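Local coordinates for assembly chaperone of ribosomal protein L4 (Acl4) (Chaetomium thermophilum, PDB 5TQB) that binds ribosomal protein L4 through a helical TPR-type scaffold and, as its assembly chaperone, probably shields it from degradation before it joins the ribosome, at residues R39-A43 against E79-G83; G98-V103 against V155-L160; W188-A192 against A204-L208; G268-Y273 against W296-W302. One frame throughout, in Å; residues are numbered along the deposited sequence.

How the contacts relate
Acl4 illustrates how a helical-repeat protein is built: short contacts between helices and the turns at their ends, set in series along the chain, with no strand anywhere. They come in numerical order. Contacts 1 and 4 lie on opposite sides of the chain's centre, centres 49 Å apart. Contacts 2 and 3 are the nearest pair, about 6 Å between nearest atoms, and helix 185-197 of contact 3 touches Met-157 of contact 2. Contact 4 joins helices 262-281 and 291-313 toward the C-terminal end. The L4 chain binds Asp-159 in contact 2 and also packs on Tyr-270, in the first segment of contact 4 but outside its interface, consistent with a client held along an extended scaffold.

Contact 1: R39-A43 against E79-G83; sequences RHAGA and EELGG
Entry into a tetratricopeptide repeat is the setting here: helix 41-54, the first helix of the predicted TPR, starts against the end of the short helix 79-82. Arg-39 and His-40 precede the helix, with His-40 (phi/psi -100/23) at its N-cap position, and Ala-41 to Ala-43 are helical. Across from them Glu-79 to Gly-82 are helical, and Gly-83, at phi/psi 101/-33, leaves the helix in a conformation that calls for glycine, its N hydrogen-bonded to Glu-79 O at 3.0 Å. The backbones come very close, with CA atoms 3.9 Å apart for both Gly-42 with Gly-82 and Ala-43 with Gly-83; a CB on Gly-42 would strike Gly-82 O. Ala-43 N, in the first turn of its helix, donates to Leu-81 O at 3.0 Å. Leu-81 (chi1 m, chi2 t) sends CD2 over the His-40 ring, 3.6 Å from its centroid in a CH-pi contact, while CD2 also lies 3.6 Å from Arg-39 NH1. Glu-80 additionally forms a salt bridge with Lys-5, which ties in helix 4-16. With His-40 chi1 at m and Glu-80 chi1 at t, His-40 NE2 donates to Glu-80 OE1 at 2.7 Å.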
loop_
_atom_site.group_PDB
_atom_site.type_symbol
_atom_site.label_atom_id
_atom_site.label_comp_id
_atom_site.label_asym_id
_atom_site.label_seq_id
_atom_site.Cartn_x
_atom_site.Cartn_y
_atom_site.Cartn_z
ATOM N N ARG B 39 -19.298 -17.455 24.000
ATOM C CA ARG B 39 -19.909 -16.205 23.572
ATOM C C ARG B 39 -19.088 -15.543 22.460
ATOM O O ARG B 39 -19.642 -15.070 21.465
ATOM C CB ARG B 39 -20.008 -15.278 24.790
ATOM C CG ARG B 39 -20.887 -14.048 24.636
ATOM C CD ARG B 39 -21.119 -13.381 26.005
ATOM N NE ARG B 39 -21.874 -12.131 25.898
ATOM C CZ ARG B 39 -21.340 -10.912 25.923
ATOM N NH1 ARG B 39 -20.031 -10.746 26.066
ATOM N NH2 ARG B 39 -22.121 -9.845 25.815
ATOM N N HIS B 40 -17.766 -15.526 22.634
ATOM C CA HIS B 40 -16.861 -14.855 21.695
ATOM C C HIS B 40 -16.195 -15.816 20.712
ATOM O O HIS B 40 -15.136 -15.511 20.165
ATOM C CB HIS B 40 -15.771 -14.096 22.458
ATOM C CG HIS B 40 -16.213 -12.771 22.991
ATOM N ND1 HIS B 40 -16.927 -12.643 24.162
ATOM C CD2 HIS B 40 -16.037 -11.516 22.517
ATOM C CE1 HIS B 40 -17.175 -11.364 24.387
ATOM N NE2 HIS B 40 -16.643 -10.659 23.403
ATOM N N ALA B 41 -16.807 -16.972 20.485
ATOM C CA ALA B 41 -16.224 -17.980 19.602
ATOM C C ALA B 41 -16.007 -17.433 18.188
ATOM O O ALA B 41 -14.938 -17.613 17.603
ATOM C CB ALA B 41 -17.100 -19.221 19.569
ATOM N N GLY B 42 -17.008 -16.740 17.658
ATOM C CA GLY B 42 -16.922 -16.188 16.320
ATOM C C GLY B 42 -15.798 -15.185 16.163
ATOM O O GLY B 42 -15.021 -15.246 15.207
ATOM N N ALA B 43 -15.716 -14.252 17.103
ATOM C CA ALA B 43 -14.680 -13.229 17.073
ATOM C C ALA B 43 -13.307 -13.862 17.259
ATOM O O ALA B 43 -12.338 -13.448 16.633
ATOM C CB ALA B 43 -14.937 -12.192 18.155
ATOM N N GLU B 79 -20.681 -7.702 15.655
ATOM C CA GLU B 79 -19.314 -7.918 15.180
ATOM C C GLU B 79 -18.372 -8.254 16.324
ATOM O O GLU B 79 -17.419 -9.018 16.158
ATOM C CB GLU B 79 -18.787 -6.676 14.449
ATOM C CG GLU B 79 -19.264 -6.528 13.004
ATOM C CD GLU B 79 -18.354 -5.633 12.161
ATOM O OE1 GLU B 79 -17.546 -4.870 12.735
ATOM O OE2 GLU B 79 -18.449 -5.698 10.915
ATOM N N GLU B 80 -18.650 -7.678 17.487
ATOM C CA GLU B 80 -17.787 -7.825 18.653
ATOM C C GLU B 80 -17.796 -9.261 19.182
ATOM O O GLU B 80 -16.791 -9.739 19.714
ATOM C CB GLU B 80 -18.232 -6.845 19.745
ATOM C CG GLU B 80 -17.245 -6.680 20.890
ATOM C CD GLU B 80 -17.580 -7.549 22.086
ATOM O OE1 GLU B 80 -16.640 -8.050 22.737
ATOM O OE2 GLU B 80 -18.781 -7.724 22.379
ATOM N N LEU B 81 -18.928 -9.946 19.028
ATOM C CA LEU B 81 -19.066 -11.318 19.508
ATOM C C LEU B 81 -18.784 -12.353 18.421
ATOM O O LEU B 81 -18.086 -13.338 18.669
ATOM C CB LEU B 81 -20.470 -11.543 20.075
ATOM C CG LEU B 81 -20.867 -10.673 21.273
ATOM C CD1 LEU B 81 -22.279 -11.002 21.734
ATOM C CD2 LEU B 81 -19.882 -10.833 22.426
ATOM N N GLY B 82 -19.324 -12.124 17.222
ATOM C CA GLY B 82 -19.305 -13.115 16.156
ATOM C C GLY B 82 -18.274 -12.904 15.056
ATOM O O GLY B 82 -18.120 -13.758 14.179
ATOM N N GLY B 83 -17.580 -11.770 15.085
ATOM C CA GLY B 83 -16.512 -11.505 14.134
ATOM C C GLY B 83 -16.891 -10.587 12.985
ATOM O O GLY B 83 -16.050 -9.831 12.499
#

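Contact 2: G98-V103 against V155-L160; sequences GGHDSV and VYMTDL
Val-103 sits at the apolar centre, its chi1 at t and CA-to-CB bond toward the other segment. Its CG2 meets three partners: Val-155 CG1 at 3.9 Å, Leu-160 CD1 at 3.9 Å and Tyr-156 CE2 at 4.1 Å. Leu-160 (chi1 m, chi2 t) continues outward, with CD2 3.7 Å from Gly-99 CA and 3.9 Å from the centroid of the His-100 ring, almost on the ring normal, a CH-pi contact. Here the start of helix 100-125 packs on the end of helix 131-156 and the loop that follows it, within an all-helical scaffold consistent with the TPR family. Gly-98 and Gly-99 have positive phi (70/-155 and 56/-128), Gly-99 being the N-cap, and Val-103 N hydrogen-bonds to Gly-99 O at 3.1 Å. In the other segment, Leu-160 N hydrogen-bonds to Val-155 O at 2.9 Å as the chain folds back beyond the helix. The closest CA pair is Gly-99 with Asp-159, 4.9 Å apart. At the polar edge Gly-99 N donates to Asp-159 OD1 at 2.9 Å, and a CB on Gly-98 would clash with that oxygen. Outside the two segments, Asp-159 forms a salt bridge with a basic side chain of the bound L4 chain and a hydrogen bond with its backbone.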
loop_
_atom_site.group_PDB
_atom_site.type_symbol
_atom_site.label_atom_id
_atom_site.label_comp_id
_atom_site.label_asym_id
_atom_site.label_seq_id
_atom_site.Cartn_x
_atom_site.Cartn_y
_atom_site.Cartn_z
ATOM N N GLY B 98 -13.242 -21.739 -6.272
ATOM C CA GLY B 98 -13.452 -20.438 -6.877
ATOM C C GLY B 98 -14.829 -20.379 -7.498
ATOM O O GLY B 98 -15.728 -21.109 -7.086
ATOM N N GLY B 99 -14.991 -19.511 -8.490
ATOM C CA GLY B 99 -16.197 -19.487 -9.298
ATOM C C GLY B 99 -17.463 -19.315 -8.486
ATOM O O GLY B 99 -17.568 -18.393 -7.678
ATOM N N HIS B 100 -18.421 -20.212 -8.702
ATOM C CA HIS B 100 -19.716 -20.151 -8.027
ATOM C C HIS B 100 -19.566 -20.195 -6.510
ATOM O O HIS B 100 -20.341 -19.572 -5.785
ATOM C CB HIS B 100 -20.615 -21.305 -8.480
ATOM C CG HIS B 100 -21.165 -21.141 -9.862
ATOM N ND1 HIS B 100 -21.901 -20.040 -10.244
ATOM C CD2 HIS B 100 -21.101 -21.945 -10.949
ATOM C CE1 HIS B 100 -22.258 -20.169 -11.509
ATOM N NE2 HIS B 100 -21.785 -21.317 -11.960
ATOM N N ASP B 101 -18.564 -20.931 -6.040
ATOM C CA ASP B 101 -18.324 -21.077 -4.609
ATOM C C ASP B 101 -17.883 -19.753 -3.985
ATOM O O ASP B 101 -18.277 -19.425 -2.862
ATOM C CB ASP B 101 -17.274 -22.160 -4.353
ATOM C CG ASP B 101 -17.142 -22.508 -2.880
ATOM O OD1 ASP B 101 -18.036 -23.198 -2.347
ATOM O OD2 ASP B 101 -16.140 -22.101 -2.257
ATOM N N SER B 102 -17.069 -18.994 -4.716
ATOM C CA SER B 102 -16.614 -17.689 -4.246
ATOM C C SER B 102 -17.753 -16.682 -4.238
ATOM O O SER B 102 -17.918 -15.934 -3.276
ATOM C CB SER B 102 -15.482 -17.163 -5.124
ATOM O OG SER B 102 -14.321 -17.950 -4.973
ATOM N N VAL B 103 -18.527 -16.660 -5.321
ATOM C CA VAL B 103 -19.669 -15.760 -5.430
ATOM C C VAL B 103 -20.685 -16.026 -4.316
ATOM O O VAL B 103 -21.263 -15.093 -3.757
ATOM C CB VAL B 103 -20.368 -15.914 -6.787
ATOM C CG1 VAL B 103 -21.623 -15.050 -6.842
ATOM C CG2 VAL B 103 -19.420 -15.537 -7.911
ATOM N N VAL B 155 -14.722 -12.125 -10.485
ATOM C CA VAL B 155 -14.927 -13.565 -10.636
ATOM C C VAL B 155 -15.622 -13.848 -11.971
ATOM O O VAL B 155 -15.288 -14.814 -12.665
ATOM C CB VAL B 155 -15.768 -14.161 -9.485
ATOM C CG1 VAL B 155 -15.963 -15.652 -9.680
ATOM C CG2 VAL B 155 -15.102 -13.904 -8.141
ATOM N N TYR B 156 -16.586 -13.002 -12.330
ATOM C CA TYR B 156 -17.343 -13.199 -13.561
ATOM C C TYR B 156 -16.536 -12.848 -14.807
ATOM O O TYR B 156 -16.930 -13.195 -15.920
ATOM C CB TYR B 156 -18.655 -12.409 -13.534
ATOM C CG TYR B 156 -19.770 -13.150 -12.833
ATOM C CD1 TYR B 156 -20.373 -14.256 -13.424
ATOM C CD2 TYR B 156 -20.210 -12.756 -11.583
ATOM C CE1 TYR B 156 -21.384 -14.942 -12.785
ATOM C CE2 TYR B 156 -21.222 -13.434 -10.936
ATOM C CZ TYR B 156 -21.803 -14.526 -11.536
ATOM O OH TYR B 156 -22.813 -15.194 -10.881
HETATM N N MSE B 157 -15.406 -12.169 -14.615
HETATM C CA MSE B 157 -14.518 -11.839 -15.724
HETATM C C MSE B 157 -13.291 -12.744 -15.722
HETATM O O MSE B 157 -12.377 -12.560 -16.524
HETATM C CB MSE B 157 -14.099 -10.374 -15.659
HETATM C CG MSE B 157 -15.260 -9.404 -15.776
HETATM SE SE MSE B 157 -14.687 -7.546 -15.733
HETATM C CE MSE B 157 -13.834 -7.472 -17.478
ATOM N N THR B 158 -13.281 -13.714 -14.810
ATOM C CA THR B 158 -12.271 -14.763 -14.802
ATOM C C THR B 158 -12.930 -16.143 -14.695
ATOM O O THR B 158 -13.307 -16.728 -15.715
ATOM C CB THR B 158 -11.229 -14.561 -13.681
ATOM O OG1 THR B 158 -11.883 -14.380 -12.413
ATOM C CG2 THR B 158 -10.348 -13.343 -13.991
ATOM N N ASP B 159 -13.083 -16.645 -13.470
ATOM C CA ASP B 159 -13.585 -18.005 -13.231
ATOM C C ASP B 159 -14.887 -18.326 -13.988
ATOM O O ASP B 159 -15.025 -19.403 -14.573
ATOM C CB ASP B 159 -13.829 -18.224 -11.736
ATOM C CG ASP B 159 -12.585 -17.990 -10.880
ATOM O OD1 ASP B 159 -12.688 -18.169 -9.645
ATOM O OD2 ASP B 159 -11.514 -17.635 -11.427
ATOM N N LEU B 160 -15.834 -17.392 -13.962
ATOM C CA LEU B 160 -17.164 -17.616 -14.524
ATOM C C LEU B 160 -17.394 -16.805 -15.801
ATOM O O LEU B 160 -18.535 -16.506 -16.159
ATOM C CB LEU B 160 -18.242 -17.275 -13.487
ATOM C CG LEU B 160 -18.172 -18.030 -12.154
ATOM C CD1 LEU B 160 -19.265 -17.549 -11.214
ATOM C CD2 LEU B 160 -18.270 -19.538 -12.363
#

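Contact 3: W188-A192 against A204-L208; sequences WQTVA and AREAL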
loop_
_atom_site.group_PDB
_atom_site.type_symbol
_atom_site.label_atom_id
_atom_site.label_comp_id
_atom_site.label_asym_id
_atom_site.label_seq_id
_atom_site.Cartn_x
_atom_site.Cartn_y
_atom_site.Cartn_z
ATOM N N TRP B 188 -14.867 2.914 -9.458
ATOM C CA TRP B 188 -14.662 3.441 -10.802
ATOM C C TRP B 188 -13.557 2.686 -11.526
ATOM O O TRP B 188 -13.559 2.571 -12.753
ATOM C CB TRP B 188 -14.368 4.935 -10.731
ATOM C CG TRP B 188 -15.552 5.668 -10.216
ATOM C CD1 TRP B 188 -15.701 6.227 -8.982
ATOM C CD2 TRP B 188 -16.785 5.888 -10.909
ATOM N NE1 TRP B 188 -16.947 6.794 -8.868
ATOM C CE2 TRP B 188 -17.632 6.597 -10.039
ATOM C CE3 TRP B 188 -17.251 5.557 -12.185
ATOM C CZ2 TRP B 188 -18.917 6.987 -10.404
ATOM C CZ3 TRP B 188 -18.528 5.946 -12.547
ATOM C CH2 TRP B 188 -19.345 6.653 -11.660
ATOM N N GLN B 189 -12.628 2.155 -10.745
ATOM C CA GLN B 189 -11.610 1.263 -11.264
ATOM C C GLN B 189 -12.289 0.040 -11.877
ATOM O O GLN B 189 -11.924 -0.419 -12.965
ATOM C CB GLN B 189 -10.694 0.848 -10.121
ATOM C CG GLN B 189 -9.365 0.304 -10.552
ATOM C CD GLN B 189 -8.339 0.382 -9.443
ATOM O OE1 GLN B 189 -8.034 1.463 -8.934
ATOM N NE2 GLN B 189 -7.804 -0.769 -9.058
ATOM N N THR B 190 -13.296 -0.469 -11.175
ATOM C CA THR B 190 -13.991 -1.680 -11.588
ATOM C C THR B 190 -14.926 -1.391 -12.752
ATOM O O THR B 190 -15.156 -2.256 -13.595
ATOM C CB THR B 190 -14.771 -2.298 -10.411
ATOM O OG1 THR B 190 -13.858 -2.585 -9.348
ATOM C CG2 THR B 190 -15.467 -3.592 -10.815
ATOM N N VAL B 191 -15.462 -0.176 -12.796
ATOM C CA VAL B 191 -16.277 0.250 -13.921
ATOM C C VAL B 191 -15.407 0.214 -15.177
ATOM O O VAL B 191 -15.834 -0.263 -16.227
ATOM C CB VAL B 191 -16.868 1.663 -13.686
ATOM C CG1 VAL B 191 -17.381 2.282 -14.986
ATOM C CG2 VAL B 191 -17.991 1.608 -12.662
ATOM N N ALA B 192 -14.176 0.699 -15.056
ATOM C CA ALA B 192 -13.253 0.730 -16.185
ATOM C C ALA B 192 -12.921 -0.684 -16.654
ATOM O O ALA B 192 -12.868 -0.951 -17.857
ATOM C CB ALA B 192 -11.984 1.469 -15.806
ATOM N N ALA B 204 -13.682 3.839 -20.457
ATOM C CA ALA B 204 -12.743 3.242 -19.514
ATOM C C ALA B 204 -11.749 4.292 -19.029
ATOM O O ALA B 204 -11.462 4.376 -17.837
ATOM C CB ALA B 204 -12.012 2.067 -20.144
ATOM N N ARG B 205 -11.232 5.091 -19.958
ATOM C CA ARG B 205 -10.302 6.162 -19.616
ATOM C C ARG B 205 -10.981 7.170 -18.701
ATOM O O ARG B 205 -10.405 7.604 -17.703
ATOM C CB ARG B 205 -9.792 6.870 -20.876
ATOM C CG ARG B 205 -8.929 5.999 -21.775
ATOM C CD ARG B 205 -8.234 6.816 -22.850
ATOM N NE ARG B 205 -7.526 5.964 -23.803
ATOM C CZ ARG B 205 -7.969 5.645 -25.019
ATOM N NH1 ARG B 205 -9.132 6.108 -25.468
ATOM N NH2 ARG B 205 -7.239 4.857 -25.798
ATOM N N GLU B 206 -12.212 7.532 -19.054
ATOM C CA GLU B 206 -13.014 8.469 -18.279
ATOM C C GLU B 206 -13.173 7.993 -16.835
ATOM O O GLU B 206 -13.038 8.777 -15.892
ATOM C CB GLU B 206 -14.387 8.621 -18.930
ATOM C CG GLU B 206 -15.269 9.698 -18.325
ATOM C CD GLU B 206 -16.641 9.752 -18.978
ATOM O OE1 GLU B 206 -17.172 10.869 -19.164
ATOM O OE2 GLU B 206 -17.188 8.675 -19.305
ATOM N N ALA B 207 -13.447 6.702 -16.673
ATOM C CA ALA B 207 -13.643 6.110 -15.355
ATOM C C ALA B 207 -12.351 6.109 -14.548
ATOM O O ALA B 207 -12.356 6.431 -13.359
ATOM C CB ALA B 207 -14.174 4.693 -15.491
ATOM N N LEU B 208 -11.247 5.747 -15.192
ATOM C CA LEU B 208 -9.960 5.670 -14.513
ATOM C C LEU B 208 -9.464 7.050 -14.085
ATOM O O LEU B 208 -8.893 7.210 -13.005
ATOM C CB LEU B 208 -8.931 5.007 -15.423
ATOM C CG LEU B 208 -9.033 3.487 -15.567
ATOM C CD1 LEU B 208 -8.095 2.993 -16.657
ATOM C CD2 LEU B 208 -8.736 2.774 -14.257
#
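Trp-188 opens the first segment with its CA-to-CB bond toward the partner helix, yet its closest atom is the carbonyl: Trp-188 O lies 3.5 Å from Ala-207 CB. The indole NE1 bonds instead to Pro-182 O. Gln-189 grazes Leu-208, CA to CD2 4.4 Å, while its amide bonds to Ser-230 O and its side chain packs on helix 228-240. Val-191 follows, its CG1 4.0 Å from Ala-207 CB, and also packs on helix 166-180. Ala-192 fills the centre: its CB lies 3.6 Å from Ala-204 O, 3.9 Å from Ala-207 CB and 3.6 Å from Leu-208 CG. The short segments run antiparallel at 168° with axes 7.9 Å apart, forming the helical hairpin of helices 185-197 and 201-212, a pairing like that within a TPR. No hydrogen bond passes between the two segments. Cohesion between them therefore comes from close apolar fit, which the small alanines allow by letting the two backbones approach, Ala-192 CA to Ala-204 CA being 4.2 Å.

Contact 4: G268-Y273 against W296-W302; sequences GGYARY and WRSSRKW
Two side-chain-to-backbone hydrogen bonds join the antiparallel helical hairpin of helices 262-281 and 291-313 in an all-helical scaffold, consistent with the TPR family. Ser-299 OG (chi1 t) donates to Gly-269 O at 2.6 Å, and Trp-296 NE1 donates to Tyr-273 O at 2.8 Å. Both segments are helical throughout; their axes approach to 7.8 Å and cross at -162°, with the Gly-269 and Ser-299 CA atoms 4.4 Å apart. Beyond these bonds, Arg-272 (chi1 m, chi2 and chi3 t) points CB toward the partner and lays its guanidinium flat on Trp-302, centres 3.9 Å apart and planes at 19°, an off-centre cation-pi pair. Arg-272 NH2 also bonds to Gly-268 O at 2.9 Å, within its own helix, and to Thr-251 of helix 244-257. At the other end, the Tyr-273 ring (chi1 t) makes an offset stack with the five-membered ring of Trp-296, centroids 4.8 Å apart and planes at 12°, while its hydroxyl bonds to Ser-330. Glycine lets the Trp-302 indole (chi1 m) settle against the first helix: a CB on Gly-268 would clash with its six-membered ring, and as built Gly-268 CA lies 3.6 Å from Trp-302 CE3.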
loop_
_atom_site.group_PDB
_atom_site.type_symbol
_atom_site.label_atom_id
_atom_site.label_comp_id
_atom_site.label_asym_id
_atom_site.label_seq_id
_atom_site.Cartn_x
_atom_site.Cartn_y
_atom_site.Cartn_z
ATOM N N GLY B 268 6.295 -1.080 -14.255
ATOM C CA GLY B 268 6.874 0.234 -14.472
ATOM C C GLY B 268 7.801 0.226 -15.671
ATOM O O GLY B 268 7.827 1.168 -16.464
ATOM N N GLY B 269 8.570 -0.849 -15.803
ATOM C CA GLY B 269 9.445 -1.015 -16.945
ATOM C C GLY B 269 8.666 -1.156 -18.238
ATOM O O GLY B 269 9.037 -0.583 -19.265
ATOM N N TYR B 270 7.579 -1.919 -18.186
ATOM C CA TYR B 270 6.763 -2.148 -19.370
ATOM C C TYR B 270 6.017 -0.880 -19.754
ATOM O O TYR B 270 5.914 -0.544 -20.936
ATOM C CB TYR B 270 5.775 -3.291 -19.142
ATOM C CG TYR B 270 5.080 -3.729 -20.412
ATOM C CD1 TYR B 270 3.710 -3.567 -20.572
ATOM C CD2 TYR B 270 5.803 -4.290 -21.463
ATOM C CE1 TYR B 270 3.077 -3.960 -21.737
ATOM C CE2 TYR B 270 5.180 -4.689 -22.626
ATOM C CZ TYR B 270 3.816 -4.523 -22.759
ATOM O OH TYR B 270 3.189 -4.916 -23.918
ATOM N N ALA B 271 5.497 -0.177 -18.750
ATOM C CA ALA B 271 4.784 1.072 -18.997
ATOM C C ALA B 271 5.705 2.076 -19.682
ATOM O O ALA B 271 5.274 2.854 -20.532
ATOM C CB ALA B 271 4.248 1.646 -17.699
ATOM N N ARG B 272 6.979 2.046 -19.312
ATOM C CA ARG B 272 7.949 2.984 -19.849
ATOM C C ARG B 272 8.399 2.538 -21.237
ATOM O O ARG B 272 8.710 3.367 -22.097
ATOM C CB ARG B 272 9.130 3.121 -18.877
ATOM C CG ARG B 272 8.781 3.937 -17.631
ATOM C CD ARG B 272 9.821 3.813 -16.527
ATOM N NE ARG B 272 9.508 4.695 -15.404
ATOM C CZ ARG B 272 8.539 4.476 -14.518
ATOM N NH1 ARG B 272 8.330 5.344 -13.538
ATOM N NH2 ARG B 272 7.771 3.397 -14.604
ATOM N N TYR B 273 8.401 1.227 -21.461
ATOM C CA TYR B 273 8.716 0.670 -22.775
ATOM C C TYR B 273 7.631 1.039 -23.781
ATOM O O TYR B 273 7.928 1.447 -24.909
ATOM C CB TYR B 273 8.850 -0.854 -22.688
ATOM C CG TYR B 273 9.109 -1.527 -24.013
ATOM C CD1 TYR B 273 8.056 -1.919 -24.827
ATOM C CD2 TYR B 273 10.402 -1.777 -24.449
ATOM C CE1 TYR B 273 8.281 -2.533 -26.040
ATOM C CE2 TYR B 273 10.638 -2.394 -25.665
ATOM C CZ TYR B 273 9.572 -2.771 -26.456
ATOM O OH TYR B 273 9.796 -3.390 -27.669
ATOM N N TRP B 296 13.254 4.940 -22.930
ATOM C CA TRP B 296 13.589 3.523 -23.022
ATOM C C TRP B 296 14.782 3.182 -22.131
ATOM O O TRP B 296 14.923 2.044 -21.689
ATOM C CB TRP B 296 13.873 3.114 -24.475
ATOM C CG TRP B 296 12.709 2.442 -25.166
ATOM C CD1 TRP B 296 11.395 2.486 -24.796
ATOM C CD2 TRP B 296 12.763 1.620 -26.342
ATOM N NE1 TRP B 296 10.629 1.750 -25.669
ATOM C CE2 TRP B 296 11.445 1.208 -26.625
ATOM C CE3 TRP B 296 13.796 1.197 -27.184
ATOM C CZ2 TRP B 296 11.135 0.391 -27.712
ATOM C CZ3 TRP B 296 13.485 0.388 -28.259
ATOM C CH2 TRP B 296 12.167 -0.006 -28.514
ATOM N N ARG B 297 15.640 4.161 -21.866
ATOM C CA ARG B 297 16.758 3.939 -20.959
ATOM C C ARG B 297 16.241 3.626 -19.560
ATOM O O ARG B 297 16.679 2.659 -18.936
ATOM C CB ARG B 297 17.695 5.144 -20.933
ATOM C CG ARG B 297 18.677 5.157 -22.093
ATOM C CD ARG B 297 19.586 6.365 -22.061
ATOM N NE ARG B 297 20.537 6.333 -23.170
ATOM C CZ ARG B 297 20.389 6.989 -24.317
ATOM N NH1 ARG B 297 19.327 7.760 -24.530
ATOM N NH2 ARG B 297 21.316 6.875 -25.256
ATOM N N SER B 298 15.295 4.428 -19.079
ATOM C CA SER B 298 14.693 4.185 -17.770
ATOM C C SER B 298 13.886 2.890 -17.767
ATOM O O SER B 298 13.809 2.208 -16.750
ATOM C CB SER B 298 13.818 5.363 -17.331
ATOM O OG SER B 298 13.050 5.865 -18.406
ATOM N N SER B 299 13.290 2.546 -18.904
ATOM C CA SER B 299 12.575 1.281 -19.020
ATOM C C SER B 299 13.545 0.136 -18.756
ATOM O O SER B 299 13.233 -0.803 -18.025
ATOM C CB SER B 299 11.942 1.141 -20.407
ATOM O OG SER B 299 11.300 -0.117 -20.551
ATOM N N ARG B 300 14.734 0.240 -19.338
ATOM C CA ARG B 300 15.773 -0.767 -19.160
ATOM C C ARG B 300 16.214 -0.860 -17.696
ATOM O O ARG B 300 16.457 -1.955 -17.181
ATOM C CB ARG B 300 16.975 -0.433 -20.040
ATOM C CG ARG B 300 17.917 -1.598 -20.267
ATOM C CD ARG B 300 19.365 -1.136 -20.277
ATOM N NE ARG B 300 19.600 -0.037 -21.209
ATOM C CZ ARG B 300 20.691 0.724 -21.207
ATOM N NH1 ARG B 300 21.651 0.514 -20.316
ATOM N NH2 ARG B 300 20.823 1.702 -22.093
ATOM N N LYS B 301 16.322 0.290 -17.035
ATOM C CA LYS B 301 16.749 0.344 -15.637
ATOM C C LYS B 301 15.734 -0.345 -14.731
ATOM O O LYS B 301 16.103 -1.074 -13.811
ATOM C CB LYS B 301 16.943 1.794 -15.190
ATOM C CG LYS B 301 18.105 2.500 -15.876
ATOM C CD LYS B 301 18.125 3.995 -15.577
ATOM C CE LYS B 301 19.182 4.718 -16.409
ATOM N NZ LYS B 301 19.148 6.200 -16.231
ATOM N N TRP B 302 14.455 -0.112 -14.999
ATOM C CA TRP B 302 13.391 -0.751 -14.238
ATOM C C TRP B 302 13.409 -2.265 -14.443
ATOM O O TRP B 302 13.248 -3.028 -13.489
ATOM C CB TRP B 302 12.031 -0.174 -14.635
ATOM C CG TRP B 302 11.699 1.120 -13.949
ATOM C CD1 TRP B 302 12.282 2.335 -14.158
ATOM C CD2 TRP B 302 10.699 1.325 -12.943
ATOM N NE1 TRP B 302 11.710 3.283 -13.346
ATOM C CE2 TRP B 302 10.736 2.689 -12.589
ATOM C CE3 TRP B 302 9.777 0.487 -12.309
ATOM C CZ2 TRP B 302 9.882 3.235 -11.629
ATOM C CZ3 TRP B 302 8.932 1.031 -11.352
ATOM C CH2 TRP B 302 8.991 2.390 -11.023
#